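PDB 1NZA: divalent cation tolerance protein from Thermus thermophilus, which is a homotrimeric CutA-family protein that binds metal ions and is probably involved in resistance toward heavy metals. Local coordinates for the interface of chains A and B. Residues are numbered along the deposited sequence; one frame, centred on the assembly and turned at random. Chains: chain A/B, Divalent cation tolerance protein.

Contact 1: the interface of chains A and B. Residues chain A 86-91, 94-95; chain B 3, 64, 68, 82-84.
Strand 89-90 of chain A lies antiparallel against strand 82-86 of chain B, pairing A:Glu89 with B:Ala84 and A:Gly90 with B:Val83, so a beta-sheet continues across the subunit boundary. The evidence is in the main-chain hydrogen bonds. The nearly straight one runs from B:Ala84 N to A:Glu89 O (2.6 Å), in the carbonyl plane; A:Asn91 N gives to B:Ile82 O at 2.7 Å, also in plane. A:Ala88 N reaches B:Ala84 O at 2.8 Å, more bent at the hydrogen but nearly along the C=O axis.

On one side of this ladder, A:Glu89 carries its CG in the crowded position between backbone N and carbonyl carbon (chi1 52°), and the chain then runs extended over one face of the B:Phe64 ring, offset toward the rim. Its carboxylate stacks at 28° to the ring, with A:Glu89 CD 3.3 Å from B:Phe64 CD2. CG of B:Lys68 stands over the opposite face, also offset toward the rim. The ring tip points at the backbone where no side chain intervenes: B:Phe64 CZ lies 3.3 Å from A:Gly90 CA.

B:Glu3 crosses A:Glu89 at about a right angle, the carboxylate planes 62° apart. A:Glu89 OE1 sits 2.7 Å from B:Glu3 OE1 and 3.0 Å from B:Glu3 OE2. Such spacing would be repulsive between two charged carboxylates, so a proton may be shared and one acid's pKa may be raised; protons are not seen.

The other side of the ladder is apolar. B:Val83 directs CG1, anti to its carbonyl carbon, toward the ring of A:Tyr94, 3.7 Å from CE2, while A:Ile87 and A:Leu95 cross it obliquely. The patch is an intersubunit beta-sheet junction that joins neighbouring subunits of the homotrimer through main-chain pairing, with side-chain packing on both sides.

Contact 2: the interface of chains A and B. Residues chain A 4, 32, 56, 58, 85-86; chain B 6, 54, 81, 85.
Apolar packing between the strands of the two subunits forms one part of this contact. A:Leu56 and B:Leu54 approach tip to tip, A:Leu56 CD1 meeting B:Leu54 CD2 at 3.7 Å; their CG atoms leave the backbone differently, anti to the carbonyl carbon in A:Leu56 and anti to the backbone N in B:Leu54 (chi1 174°). B:Leu85 uses both branches. Its CD2 meets A:Val4 CG2 at 3.9 Å, the side chains crossing at about a right angle, whereas its CD1 faces CD1 of A:Leu85 at 4.0 Å as the two equivalent leucines cross obliquely. B:Leu6, with 32 Å² hidden by chain A, adds to this hydrophobic seam.

The charged part is a salt bridge. A:Lys58, bent at chi2 and chi4, meets the extended B:Glu81 tip to tip, with A:Lys58 NZ 2.6 Å from B:Glu81 OE1. The ammonium approaches from above the carboxylate plane, 34° out of it. Within its own subunit, A:Lys58 NZ gives a further hydrogen bond, to the side-chain carbonyl A:Asn32 OD1 at 2.7 Å, which helps to position the amine; this donor too stands above the carbonyl plane.

Water closes the polar circuit: water 1 lies 3.2 Å from A:Asn32 ND2, nearly straight at 171° at the hydrogen, and 2.7 Å from B:Glu81 OE2.

Contact 1: the interface of chains A and B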
ATOM      1  N   PRO A  86       4.416   1.476  -9.428  1.00 16.99           N
ATOM      2  CA  PRO A  86       4.547   0.472 -10.485  1.00 16.67           C
ATOM      3  C   PRO A  86       4.452  -0.980 -10.028  1.00 16.30           C
ATOM      4  O   PRO A  86       4.955  -1.333  -8.966  1.00 16.98           O
ATOM      5  CB  PRO A  86       5.913   0.796 -11.080  1.00 17.39           C
ATOM      6  CG  PRO A  86       6.704   1.168  -9.854  1.00 17.32           C
ATOM      7  CD  PRO A  86       5.729   2.041  -9.063  1.00 16.80           C
ATOM      8  N   ILE A  87       3.784  -1.809 -10.825  1.00 14.31           N
ATOM      9  CA  ILE A  87       3.680  -3.234 -10.530  1.00 15.02           C
ATOM     10  C   ILE A  87       4.838  -3.906 -11.269  1.00 16.87           C
ATOM     11  O   ILE A  87       4.857  -3.956 -12.510  1.00 18.71           O
ATOM     12  CB  ILE A  87       2.331  -3.828 -11.015  1.00 16.03           C
ATOM     13  CG1 ILE A  87       1.188  -3.275 -10.153  1.00 16.85           C
ATOM     14  CG2 ILE A  87       2.374  -5.362 -10.950  1.00 14.43           C
ATOM     15  CD1 ILE A  87      -0.205  -3.708 -10.573  1.00 14.93           C
ATOM     16  N   ALA A  88       5.808  -4.404 -10.505  1.00 17.84           N
ATOM     17  CA  ALA A  88       6.981  -5.073 -11.067  1.00 18.23           C
ATOM     18  C   ALA A  88       6.641  -6.439 -11.650  1.00 21.55           C
ATOM     19  O   ALA A  88       7.186  -6.840 -12.683  1.00 22.33           O
ATOM     20  CB  ALA A  88       8.050  -5.227  -9.996  1.00 17.86           C
ATOM     21  N   GLU A  89       5.753  -7.161 -10.974  1.00 18.84           N
ATOM     22  CA  GLU A  89       5.333  -8.483 -11.420  1.00 20.82           C
ATOM     23  C   GLU A  89       4.117  -8.942 -10.628  1.00 21.52           C
ATOM     24  O   GLU A  89       3.684  -8.270  -9.692  1.00 21.34           O
ATOM     25  CB  GLU A  89       6.471  -9.493 -11.250  1.00 21.85           C
ATOM     26  CG  GLU A  89       7.089  -9.530  -9.862  1.00 24.83           C
ATOM     27  CD  GLU A  89       8.167 -10.594  -9.734  1.00 28.13           C
ATOM     28  OE1 GLU A  89       8.900 -10.591  -8.724  1.00 26.88           O
ATOM     29  OE2 GLU A  89       8.277 -11.440 -10.646  1.00 28.91           O
ATOM     30  N   GLY A  90       3.565 -10.087 -11.006  1.00 21.71           N
ATOM     31  CA  GLY A  90       2.405 -10.591 -10.301  1.00 22.90           C
ATOM     32  C   GLY A  90       1.814 -11.813 -10.959  1.00 24.38           C
ATOM     33  O   GLY A  90       2.395 -12.386 -11.886  1.00 25.24           O
ATOM     34  N   ASN A  91       0.654 -12.224 -10.467  1.00 24.32           N
ATOM     35  CA  ASN A  91      -0.033 -13.374 -11.030  1.00 26.17           C
ATOM     36  C   ASN A  91      -0.346 -13.018 -12.480  1.00 25.62           C
ATOM     37  O   ASN A  91      -1.169 -12.144 -12.745  1.00 26.53           O
ATOM     38  CB  ASN A  91      -1.320 -13.636 -10.243  1.00 25.79           C
ATOM     39  CG  ASN A  91      -2.105 -14.796 -10.794  1.00 27.67           C
ATOM     40  OD1 ASN A  91      -1.562 -15.635 -11.515  1.00 29.96           O
ATOM     41  ND2 ASN A  91      -3.387 -14.862 -10.454  1.00 25.25           N
ATOM     42  N   TYR A  94      -3.839 -12.748 -13.467  1.00 29.33           N
ATOM     43  CA  TYR A  94      -4.501 -11.623 -12.817  1.00 27.37           C
ATOM     44  C   TYR A  94      -4.177 -10.334 -13.561  1.00 25.50           C
ATOM     45  O   TYR A  94      -5.055  -9.506 -13.800  1.00 24.89           O
ATOM     46  CB  TYR A  94      -4.054 -11.486 -11.357  1.00 26.58           C
ATOM     47  CG  TYR A  94      -4.735 -10.345 -10.640  1.00 25.92           C
ATOM     48  CD1 TYR A  94      -6.077 -10.429 -10.270  1.00 26.08           C
ATOM     49  CD2 TYR A  94      -4.055  -9.159 -10.373  1.00 25.50           C
ATOM     50  CE1 TYR A  94      -6.727  -9.359  -9.653  1.00 25.29           C
ATOM     51  CE2 TYR A  94      -4.694  -8.084  -9.759  1.00 26.22           C
ATOM     52  CZ  TYR A  94      -6.031  -8.192  -9.400  1.00 26.57           C
ATOM     53  OH  TYR A  94      -6.667  -7.137  -8.779  1.00 26.88           O
ATOM     54  N   LEU A  95      -2.911 -10.164 -13.931  1.00 24.41           N
ATOM     55  CA  LEU A  95      -2.501  -8.965 -14.644  1.00 25.23           C
ATOM     56  C   LEU A  95      -3.129  -8.875 -16.032  1.00 25.40           C
ATOM     57  O   LEU A  95      -3.401  -7.779 -16.521  1.00 25.11           O
ATOM     58  CB  LEU A  95      -0.976  -8.906 -14.746  1.00 24.57           C
ATOM     59  CG  LEU A  95      -0.244  -8.727 -13.413  1.00 25.30           C
ATOM     60  CD1 LEU A  95       1.258  -8.633 -13.657  1.00 22.84           C
ATOM     61  CD2 LEU A  95      -0.753  -7.473 -12.715  1.00 23.96           C
TER
ATOM     62  N   GLU B   3      10.543  -6.905  -2.467  1.00 19.55           N
ATOM     63  CA  GLU B   3       9.234  -6.467  -2.940  1.00 20.01           C
ATOM     64  C   GLU B   3       8.173  -6.507  -1.859  1.00 18.74           C
ATOM     65  O   GLU B   3       8.304  -7.236  -0.876  1.00 19.29           O
ATOM     66  CB  GLU B   3       8.755  -7.384  -4.066  1.00 20.75           C
ATOM     67  CG  GLU B   3       9.547  -7.331  -5.355  1.00 24.27           C
ATOM     68  CD  GLU B   3       9.123  -8.421  -6.329  1.00 25.11           C
ATOM     69  OE1 GLU B   3       9.126  -8.160  -7.550  1.00 24.99           O
ATOM     70  OE2 GLU B   3       8.798  -9.540  -5.878  1.00 26.01           O
ATOM     71  N   PHE B  64       9.292 -14.967  -5.131  1.00 25.17           N
ATOM     72  CA  PHE B  64       8.014 -14.711  -5.788  1.00 25.23           C
ATOM     73  C   PHE B  64       7.405 -15.865  -6.582  1.00 25.60           C
ATOM     74  O   PHE B  64       6.226 -16.170  -6.419  1.00 23.86           O
ATOM     75  CB  PHE B  64       8.106 -13.477  -6.695  1.00 25.14           C
ATOM     76  CG  PHE B  64       6.765 -12.973  -7.148  1.00 24.89           C
ATOM     77  CD1 PHE B  64       5.884 -12.398  -6.236  1.00 25.18           C
ATOM     78  CD2 PHE B  64       6.367 -13.106  -8.471  1.00 24.59           C
ATOM     79  CE1 PHE B  64       4.625 -11.970  -6.630  1.00 22.60           C
ATOM     80  CE2 PHE B  64       5.102 -12.681  -8.880  1.00 24.34           C
ATOM     81  CZ  PHE B  64       4.229 -12.109  -7.955  1.00 25.01           C
ATOM     82  N   LYS B  68       3.822 -17.362  -5.546  1.00 26.16           N
ATOM     83  CA  LYS B  68       2.620 -17.441  -6.370  1.00 28.01           C
ATOM     84  C   LYS B  68       2.023 -18.841  -6.337  1.00 29.45           C
ATOM     85  O   LYS B  68       0.811 -19.000  -6.203  1.00 29.21           O
ATOM     86  CB  LYS B  68       2.911 -17.071  -7.825  1.00 28.57           C
ATOM     87  CG  LYS B  68       3.048 -15.583  -8.088  1.00 32.35           C
ATOM     88  CD  LYS B  68       2.958 -15.283  -9.584  1.00 33.19           C
ATOM     89  CE  LYS B  68       4.030 -16.029 -10.370  1.00 35.56           C
ATOM     90  NZ  LYS B  68       3.938 -15.766 -11.834  1.00 36.55           N
ATOM     91  N   ILE B  82      -2.390 -11.107  -7.006  1.00 18.55           N
ATOM     92  CA  ILE B  82      -1.036 -11.213  -6.474  1.00 18.84           C
ATOM     93  C   ILE B  82      -0.201 -10.231  -7.286  1.00 20.43           C
ATOM     94  O   ILE B  82       0.188 -10.534  -8.415  1.00 21.10           O
ATOM     95  CB  ILE B  82      -0.418 -12.617  -6.667  1.00 17.69           C
ATOM     96  CG1 ILE B  82      -1.389 -13.696  -6.187  1.00 20.60           C
ATOM     97  CG2 ILE B  82       0.889 -12.714  -5.882  1.00 18.23           C
ATOM     98  CD1 ILE B  82      -0.866 -15.116  -6.367  1.00 21.14           C
ATOM     99  N   VAL B  83       0.058  -9.052  -6.728  1.00 19.73           N
ATOM    100  CA  VAL B  83       0.847  -8.049  -7.436  1.00 19.13           C
ATOM    101  C   VAL B  83       2.023  -7.599  -6.583  1.00 19.12           C
ATOM    102  O   VAL B  83       1.867  -7.321  -5.395  1.00 18.78           O
ATOM    103  CB  VAL B  83      -0.009  -6.816  -7.812  1.00 19.50           C
ATOM    104  CG1 VAL B  83      -1.219  -7.251  -8.646  1.00 21.55           C
ATOM    105  CG2 VAL B  83      -0.449  -6.076  -6.560  1.00 22.03           C
ATOM    106  N   ALA B  84       3.202  -7.533  -7.194  1.00 17.02           N
ATOM    107  CA  ALA B  84       4.405  -7.127  -6.480  1.00 16.39           C
ATOM    108  C   ALA B  84       4.817  -5.696  -6.809  1.00 17.24           C
ATOM    109  O   ALA B  84       4.868  -5.309  -7.977  1.00 18.10           O
ATOM    110  CB  ALA B  84       5.554  -8.078  -6.816  1.00 16.11           C
TER

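Contact 2: the interface of chains A and B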
ATOM      1  N   VAL A   4      -0.649   0.341  -9.326  1.00 15.94           N
ATOM      2  CA  VAL A   4      -1.560   0.354  -8.185  1.00 14.91           C
ATOM      3  C   VAL A   4      -1.581   1.836  -7.814  1.00 13.69           C
ATOM      4  O   VAL A   4      -0.566   2.394  -7.382  1.00 15.68           O
ATOM      5  CB  VAL A   4      -1.033  -0.447  -6.979  1.00 13.37           C
ATOM      6  CG1 VAL A   4      -1.943  -0.203  -5.769  1.00 15.07           C
ATOM      7  CG2 VAL A   4      -1.008  -1.939  -7.303  1.00 15.34           C
ATOM      8  N   ASN A  32      -9.916  -1.227  -4.259  1.00 14.67           N
ATOM      9  CA  ASN A  32     -10.082  -1.652  -2.868  1.00 15.44           C
ATOM     10  C   ASN A  32     -10.248  -0.399  -2.021  1.00 14.89           C
ATOM     11  O   ASN A  32      -9.491   0.557  -2.179  1.00 15.03           O
ATOM     12  CB  ASN A  32      -8.841  -2.385  -2.342  1.00 17.04           C
ATOM     13  CG  ASN A  32      -8.462  -3.586  -3.171  1.00 21.40           C
ATOM     14  OD1 ASN A  32      -7.295  -3.750  -3.529  1.00 25.65           O
ATOM     15  ND2 ASN A  32      -9.433  -4.443  -3.467  1.00 20.43           N
ATOM     16  N   LEU A  56      -7.237   1.775  -3.310  1.00 11.86           N
ATOM     17  CA  LEU A  56      -6.101   1.124  -3.979  1.00 14.21           C
ATOM     18  C   LEU A  56      -6.689   0.742  -5.329  1.00 13.63           C
ATOM     19  O   LEU A  56      -7.545  -0.138  -5.414  1.00 14.32           O
ATOM     20  CB  LEU A  56      -5.647  -0.133  -3.232  1.00 15.26           C
ATOM     21  CG  LEU A  56      -5.113   0.033  -1.808  1.00 18.01           C
ATOM     22  CD1 LEU A  56      -4.583  -1.300  -1.286  1.00 20.06           C
ATOM     23  CD2 LEU A  56      -4.012   1.049  -1.808  1.00 20.64           C
ATOM     24  N   LYS A  58      -6.318  -0.692  -9.205  1.00 17.06           N
ATOM     25  CA  LYS A  58      -5.532  -1.516 -10.128  1.00 17.62           C
ATOM     26  C   LYS A  58      -5.813  -1.026 -11.550  1.00 18.91           C
ATOM     27  O   LYS A  58      -6.906  -1.230 -12.079  1.00 16.97           O
ATOM     28  CB  LYS A  58      -5.940  -2.982  -9.998  1.00 19.18           C
ATOM     29  CG  LYS A  58      -6.165  -3.433  -8.562  1.00 23.09           C
ATOM     30  CD  LYS A  58      -4.932  -3.250  -7.697  1.00 23.10           C
ATOM     31  CE  LYS A  58      -5.324  -3.218  -6.231  1.00 25.04           C
ATOM     32  NZ  LYS A  58      -6.258  -4.340  -5.899  1.00 28.45           N
ATOM     33  N   LEU A  85       1.946   3.584  -8.179  1.00 14.70           N
ATOM     34  CA  LEU A  85       3.099   2.769  -7.817  1.00 15.36           C
ATOM     35  C   LEU A  85       3.207   1.709  -8.905  1.00 14.85           C
ATOM     36  O   LEU A  85       2.219   1.081  -9.268  1.00 17.09           O
ATOM     37  CB  LEU A  85       2.878   2.096  -6.462  1.00 16.38           C
ATOM     38  CG  LEU A  85       2.482   3.025  -5.317  1.00 15.83           C
ATOM     39  CD1 LEU A  85       2.291   2.192  -4.064  1.00 15.64           C
ATOM     40  CD2 LEU A  85       3.555   4.080  -5.089  1.00 17.11           C
ATOM     41  N   PRO A  86       4.416   1.476  -9.428  1.00 16.99           N
ATOM     42  CA  PRO A  86       4.547   0.472 -10.485  1.00 16.67           C
ATOM     43  C   PRO A  86       4.452  -0.980 -10.028  1.00 16.30           C
ATOM     44  O   PRO A  86       4.955  -1.333  -8.966  1.00 16.98           O
ATOM     45  CB  PRO A  86       5.913   0.796 -11.080  1.00 17.39           C
ATOM     46  CG  PRO A  86       6.704   1.168  -9.854  1.00 17.32           C
ATOM     47  CD  PRO A  86       5.729   2.041  -9.063  1.00 16.80           C
TER
ATOM     48  N   LEU B   6       1.037  -7.474  -2.774  1.00 15.44           N
ATOM     49  CA  LEU B   6      -0.336  -7.271  -2.322  1.00 14.53           C
ATOM     50  C   LEU B   6      -1.177  -8.472  -2.734  1.00 15.64           C
ATOM     51  O   LEU B   6      -1.067  -8.960  -3.861  1.00 15.57           O
ATOM     52  CB  LEU B   6      -0.942  -6.013  -2.954  1.00 14.77           C
ATOM     53  CG  LEU B   6      -0.184  -4.690  -2.819  1.00 18.65           C
ATOM     54  CD1 LEU B   6      -1.054  -3.545  -3.332  1.00 17.24           C
ATOM     55  CD2 LEU B   6       0.189  -4.458  -1.386  1.00 18.83           C
ATOM     56  N   LEU B  54      -6.641  -7.335   3.126  1.00 10.79           N
ATOM     57  CA  LEU B  54      -5.449  -7.132   2.321  1.00 13.01           C
ATOM     58  C   LEU B  54      -4.231  -7.703   3.011  1.00 12.37           C
ATOM     59  O   LEU B  54      -4.055  -7.525   4.209  1.00 12.19           O
ATOM     60  CB  LEU B  54      -5.227  -5.633   2.089  1.00 13.29           C
ATOM     61  CG  LEU B  54      -3.949  -5.179   1.371  1.00 14.46           C
ATOM     62  CD1 LEU B  54      -4.010  -5.573  -0.094  1.00 14.42           C
ATOM     63  CD2 LEU B  54      -3.802  -3.670   1.494  1.00 15.05           C
ATOM     64  N   GLU B  81      -5.610 -12.181  -6.689  1.00 20.87           N
ATOM     65  CA  GLU B  81      -4.803 -11.003  -6.920  1.00 20.90           C
ATOM     66  C   GLU B  81      -3.466 -11.194  -6.232  1.00 18.78           C
ATOM     67  O   GLU B  81      -3.417 -11.431  -5.025  1.00 18.94           O
ATOM     68  CB  GLU B  81      -5.458  -9.754  -6.337  1.00 22.26           C
ATOM     69  CG  GLU B  81      -4.520  -8.551  -6.352  1.00 23.51           C
ATOM     70  CD  GLU B  81      -5.088  -7.344  -5.644  1.00 24.90           C
ATOM     71  OE1 GLU B  81      -4.541  -6.242  -5.845  1.00 26.27           O
ATOM     72  OE2 GLU B  81      -6.068  -7.494  -4.882  1.00 24.38           O
ATOM     73  N   LEU B  85       5.104  -4.918  -5.769  1.00 14.70           N
ATOM     74  CA  LEU B  85       5.546  -3.537  -5.926  1.00 15.36           C
ATOM     75  C   LEU B  85       7.020  -3.535  -5.544  1.00 14.85           C
ATOM     76  O   LEU B  85       7.404  -4.091  -4.521  1.00 17.09           O
ATOM     77  CB  LEU B  85       4.769  -2.615  -4.986  1.00 16.38           C
ATOM     78  CG  LEU B  85       3.247  -2.717  -5.065  1.00 15.83           C
ATOM     79  CD1 LEU B  85       2.646  -1.751  -4.063  1.00 15.64           C
ATOM     80  CD2 LEU B  85       2.762  -2.388  -6.469  1.00 17.11           C
TER
HETATM   81  O   HOH W   1      -8.642  -6.861  -5.400  1.00 38.41           O

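The C-alpha centres of contact 1 and contact 2 lie about 9 Å apart, and A:Pro86 belongs to both. Strand 82-86 of chain B also runs through the pair: B:Ile82, B:Val83 and B:Ala84 serve contact 1, while the next residue, B:Leu85, enters contact 2, as does B:Glu81 just before the strand. Strand 2-9 of chain B likewise supplies B:Glu3 to one and B:Leu6 to the other. The two are therefore adjoining parts of a continuous interface, one combining main-chain pairing with side-chain packing, the other resting chiefly on side chains, and together they should hold neighbouring subunits in register within the trimer.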